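Local structure of DCN1-like protein 3 (Homo sapiens, 4GBA) at residues Q6-R14 with F64-S75. The protein contributes to cullin neddylation by helping pass NEDD8 from N-terminally acetylated E2 enzymes to cullin-RBX complexes, and can also inhibit it at the cell membrane. Numbering follows the deposited sequence.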
loop_
_atom_site.group_PDB
_atom_site.type_symbol
_atom_site.label_atom_id
_atom_site.label_comp_id
_atom_site.label_asym_id
_atom_site.label_seq_id
_atom_site.Cartn_x
_atom_site.Cartn_y
_atom_site.Cartn_z
ATOM N N GLN A 6 -15.401 18.878 18.910
ATOM C CA GLN A 6 -16.612 18.100 19.205
ATOM C C GLN A 6 -17.134 17.337 17.992
ATOM O O GLN A 6 -17.624 16.210 18.122
ATOM C CB GLN A 6 -17.754 18.980 19.742
ATOM C CG GLN A 6 -18.980 18.154 20.164
ATOM C CD GLN A 6 -20.314 18.800 19.794
ATOM O OE1 GLN A 6 -20.637 19.899 20.260
ATOM N NE2 GLN A 6 -21.101 18.111 18.958
ATOM N N ARG A 7 -17.069 17.960 16.819
ATOM C CA ARG A 7 -17.530 17.273 15.625
ATOM C C ARG A 7 -16.684 16.016 15.391
ATOM O O ARG A 7 -17.194 14.987 14.941
ATOM C CB ARG A 7 -17.528 18.207 14.413
ATOM C CG ARG A 7 -18.498 19.366 14.551
ATOM C CD ARG A 7 -19.046 19.830 13.212
ATOM N NE ARG A 7 -18.008 19.965 12.197
ATOM C CZ ARG A 7 -18.224 20.443 10.979
ATOM N NH1 ARG A 7 -19.442 20.842 10.647
ATOM N NH2 ARG A 7 -17.233 20.518 10.091
ATOM N N LEU A 8 -15.401 16.103 15.733
ATOM C CA LEU A 8 -14.481 14.985 15.554
ATOM C C LEU A 8 -14.862 13.811 16.447
ATOM O O LEU A 8 -14.869 12.661 16.006
ATOM C CB LEU A 8 -13.037 15.409 15.812
ATOM C CG LEU A 8 -11.978 14.466 15.233
ATOM C CD1 LEU A 8 -12.391 13.995 13.858
ATOM C CD2 LEU A 8 -10.607 15.136 15.174
ATOM N N GLU A 9 -15.191 14.106 17.699
ATOM C CA GLU A 9 -15.679 13.076 18.609
ATOM C C GLU A 9 -16.951 12.395 18.099
ATOM O O GLU A 9 -17.068 11.174 18.165
ATOM C CB GLU A 9 -15.935 13.660 19.994
ATOM C CG GLU A 9 -16.323 12.606 21.010
ATOM C CD GLU A 9 -15.161 11.684 21.356
ATOM O OE1 GLU A 9 -15.402 10.471 21.562
ATOM O OE2 GLU A 9 -14.012 12.179 21.426
ATOM N N GLU A 10 -17.914 13.174 17.607
ATOM C CA GLU A 10 -19.131 12.569 17.056
ATOM C C GLU A 10 -18.818 11.735 15.803
ATOM O O GLU A 10 -19.397 10.669 15.589
ATOM C CB GLU A 10 -20.198 13.628 16.748
ATOM N N LEU A 11 -17.895 12.227 14.982
ATOM C CA LEU A 11 -17.488 11.520 13.777
ATOM C C LEU A 11 -16.834 10.198 14.132
ATOM O O LEU A 11 -17.182 9.158 13.575
ATOM C CB LEU A 11 -16.521 12.362 12.960
ATOM C CG LEU A 11 -16.172 11.785 11.594
ATOM C CD1 LEU A 11 -17.435 11.617 10.763
ATOM C CD2 LEU A 11 -15.175 12.700 10.900
ATOM N N PHE A 12 -15.891 10.237 15.067
ATOM C CA PHE A 12 -15.257 9.016 15.534
ATOM C C PHE A 12 -16.278 8.034 16.080
ATOM O O PHE A 12 -16.251 6.855 15.748
ATOM C CB PHE A 12 -14.194 9.306 16.601
ATOM C CG PHE A 12 -13.446 8.074 17.065
ATOM C CD1 PHE A 12 -12.574 7.409 16.208
ATOM C CD2 PHE A 12 -13.616 7.581 18.353
ATOM C CE1 PHE A 12 -11.884 6.282 16.632
ATOM C CE2 PHE A 12 -12.928 6.457 18.777
ATOM C CZ PHE A 12 -12.061 5.809 17.915
ATOM N N ARG A 13 -17.174 8.531 16.920
ATOM C CA ARG A 13 -18.142 7.689 17.615
ATOM C C ARG A 13 -19.033 6.892 16.663
ATOM O O ARG A 13 -19.532 5.825 17.018
ATOM C CB ARG A 13 -19.008 8.533 18.564
ATOM C CG ARG A 13 -18.326 8.899 19.884
ATOM C CD ARG A 13 -18.670 7.903 20.992
ATOM N NE ARG A 13 -17.641 7.846 22.035
ATOM C CZ ARG A 13 -17.732 7.114 23.145
ATOM N NH1 ARG A 13 -18.813 6.375 23.376
ATOM N NH2 ARG A 13 -16.743 7.124 24.031
ATOM N N ARG A 14 -19.234 7.394 15.451
ATOM C CA ARG A 14 -20.177 6.716 14.576
ATOM C C ARG A 14 -19.589 5.545 13.794
ATOM O O ARG A 14 -20.340 4.773 13.211
ATOM C CB ARG A 14 -20.968 7.693 13.690
ATOM C CG ARG A 14 -20.333 8.150 12.415
ATOM C CD ARG A 14 -20.910 9.528 12.063
ATOM N NE ARG A 14 -21.247 9.704 10.652
ATOM C CZ ARG A 14 -21.259 10.881 10.015
ATOM N NH1 ARG A 14 -20.926 12.009 10.653
ATOM N NH2 ARG A 14 -21.599 10.937 8.725
ATOM N N PHE A 64 -6.935 8.153 14.397
ATOM C CA PHE A 64 -8.029 8.866 13.780
ATOM C C PHE A 64 -7.975 10.357 14.154
ATOM O O PHE A 64 -8.025 11.239 13.286
ATOM C CB PHE A 64 -9.366 8.225 14.166
ATOM C CG PHE A 64 -10.518 8.721 13.355
ATOM C CD1 PHE A 64 -10.781 8.185 12.101
ATOM C CD2 PHE A 64 -11.331 9.748 13.831
ATOM C CE1 PHE A 64 -11.850 8.653 11.337
ATOM C CE2 PHE A 64 -12.399 10.217 13.076
ATOM C CZ PHE A 64 -12.658 9.660 11.825
ATOM N N PHE A 65 -7.852 10.640 15.443
ATOM C CA PHE A 65 -7.754 12.026 15.894
ATOM C C PHE A 65 -6.512 12.757 15.380
ATOM O O PHE A 65 -6.613 13.875 14.874
ATOM C CB PHE A 65 -7.836 12.102 17.418
ATOM C CG PHE A 65 -9.241 12.115 17.936
ATOM C CD1 PHE A 65 -9.788 13.279 18.467
ATOM C CD2 PHE A 65 -10.031 10.975 17.862
ATOM C CE1 PHE A 65 -11.092 13.296 18.937
ATOM C CE2 PHE A 65 -11.337 10.988 18.325
ATOM C CZ PHE A 65 -11.869 12.146 18.864
ATOM N N ASP A 66 -5.345 12.132 15.514
ATOM C CA ASP A 66 -4.105 12.731 15.022
ATOM C C ASP A 66 -4.131 12.907 13.513
ATOM O O ASP A 66 -3.581 13.873 12.995
ATOM C CB ASP A 66 -2.896 11.863 15.380
ATOM C CG ASP A 66 -2.420 12.060 16.805
ATOM O OD1 ASP A 66 -3.049 12.822 17.568
ATOM O OD2 ASP A 66 -1.407 11.426 17.163
ATOM N N GLY A 67 -4.738 11.951 12.812
ATOM C CA GLY A 67 -4.790 11.974 11.363
ATOM C C GLY A 67 -5.775 13.009 10.836
ATOM O O GLY A 67 -5.482 13.744 9.883
ATOM N N CYS A 68 -6.954 13.072 11.450
ATOM C CA CYS A 68 -7.906 14.127 11.107
ATOM C C CYS A 68 -7.321 15.511 11.378
ATOM O O CYS A 68 -7.326 16.359 10.493
ATOM C CB CYS A 68 -9.243 13.922 11.802
ATOM S SG CYS A 68 -10.182 12.544 11.087
ATOM N N LYS A 69 -6.780 15.724 12.572
ATOM C CA LYS A 69 -6.055 16.968 12.859
ATOM C C LYS A 69 -4.971 17.285 11.828
ATOM O O LYS A 69 -4.820 18.427 11.418
ATOM C CB LYS A 69 -5.443 16.949 14.269
ATOM C CG LYS A 69 -6.472 17.036 15.397
ATOM C CD LYS A 69 -5.849 16.767 16.769
ATOM C CE LYS A 69 -6.920 16.311 17.757
ATOM N NZ LYS A 69 -6.332 15.717 18.991
ATOM N N ALA A 70 -4.222 16.272 11.407
ATOM C CA ALA A 70 -3.110 16.479 10.478
ATOM C C ALA A 70 -3.567 17.017 9.127
ATOM O O ALA A 70 -2.834 17.755 8.468
ATOM C CB ALA A 70 -2.304 15.187 10.298
ATOM N N ILE A 71 -4.772 16.636 8.711
ATOM C CA ILE A 71 -5.299 17.072 7.425
ATOM C C ILE A 71 -6.404 18.122 7.598
ATOM O O ILE A 71 -7.052 18.527 6.634
ATOM C CB ILE A 71 -5.787 15.879 6.588
ATOM C CG1 ILE A 71 -6.963 15.185 7.284
ATOM C CG2 ILE A 71 -4.627 14.910 6.367
ATOM C CD1 ILE A 71 -7.692 14.163 6.426
ATOM N N SER A 72 -6.582 18.576 8.836
ATOM C CA SER A 72 -7.548 19.622 9.172
ATOM C C SER A 72 -8.955 19.297 8.700
ATOM O O SER A 72 -9.541 20.015 7.877
ATOM C CB SER A 72 -7.090 20.990 8.651
ATOM O OG SER A 72 -5.967 21.414 9.396
ATOM N N ALA A 73 -9.480 18.202 9.233
ATOM C CA ALA A 73 -10.835 17.787 8.946
ATOM C C ALA A 73 -11.438 17.258 10.229
ATOM O O ALA A 73 -10.754 16.649 11.057
ATOM C CB ALA A 73 -10.860 16.719 7.855
ATOM N N ASP A 74 -12.721 17.537 10.405
ATOM C CA ASP A 74 -13.488 16.941 11.485
ATOM C C ASP A 74 -14.809 16.403 10.907
ATOM O O ASP A 74 -15.786 16.176 11.628
ATOM C CB ASP A 74 -13.726 17.944 12.616
ATOM C CG ASP A 74 -14.540 19.156 12.168
ATOM O OD1 ASP A 74 -15.007 19.198 11.002
ATOM O OD2 ASP A 74 -14.747 20.066 13.003
ATOM N N SER A 75 -14.827 16.200 9.595
ATOM C CA SER A 75 -16.047 15.756 8.931
ATOM C C SER A 75 -15.759 14.960 7.666
ATOM O O SER A 75 -14.681 15.079 7.074
ATOM C CB SER A 75 -16.920 16.960 8.569
ATOM O OG SER A 75 -16.455 17.545 7.364
#
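Leu8 buries more surface here than any other residue, set between Phe65, Phe64, Cys68 and the backbone of Asp74. With CG anti to the backbone N (chi1 -161°), the branch end lies against Phe65 and Cys68. CG lies over one face of the Phe65 ring, 4.2 Å from the centroid, a CH-pi contact. CD1 touches Cys68 CB at 3.8 Å and also reaches Phe64 CE2. The Phe65 edge, led by CE2, points at the Phe12 face in an offset edge-to-face pair, planes 68° apart. Phe64 completes this aromatic cluster, with its CD2 3.6 Å from Phe12 CD1. Leu11 CD2 comes to the edge of the Phe64 ring. Ile23 of strand 22-23 touches both Phe12 and Phe64.

Asp74 lies beyond the apolar patch, in the turn that follows the Schellman motif at Ser72. Its carboxylate forms a salt bridge with Arg7, whose NH2 gives a fairly straight bond, 2.7 Å long, to the syn side of Asp74 OD1. Arg7 NE adds only weak bonds to both oxygens. A leucine in place of Asp74 would probably leave the Arg7 guanidinium without its carboxylate mate and more able to turn. Ser75 OG caps Gly78 N in helix 76-89. Glu9 OE2 lies 3.3 Å from Phe65 CZ but also pairs with Arg61; its OE1 bonds weakly to Arg13 NE.

The contact joins the first modelled helix to helix 61-71 and the turn after it. Helix 61-71 follows strand 59-60, paired with strand 22-23, in the N-terminal half of the DCUN1 (PONY) domain, consistent with its EF-hand-like fold. The axes of segments 7-13 and 64-71 come within 11.0 Å, their N-to-C directions 130° apart. The chemistry implies an interface held mainly by leucine and aromatic packing, with the Arg7-Asp74 ion pair probably adding to it at the more exposed end.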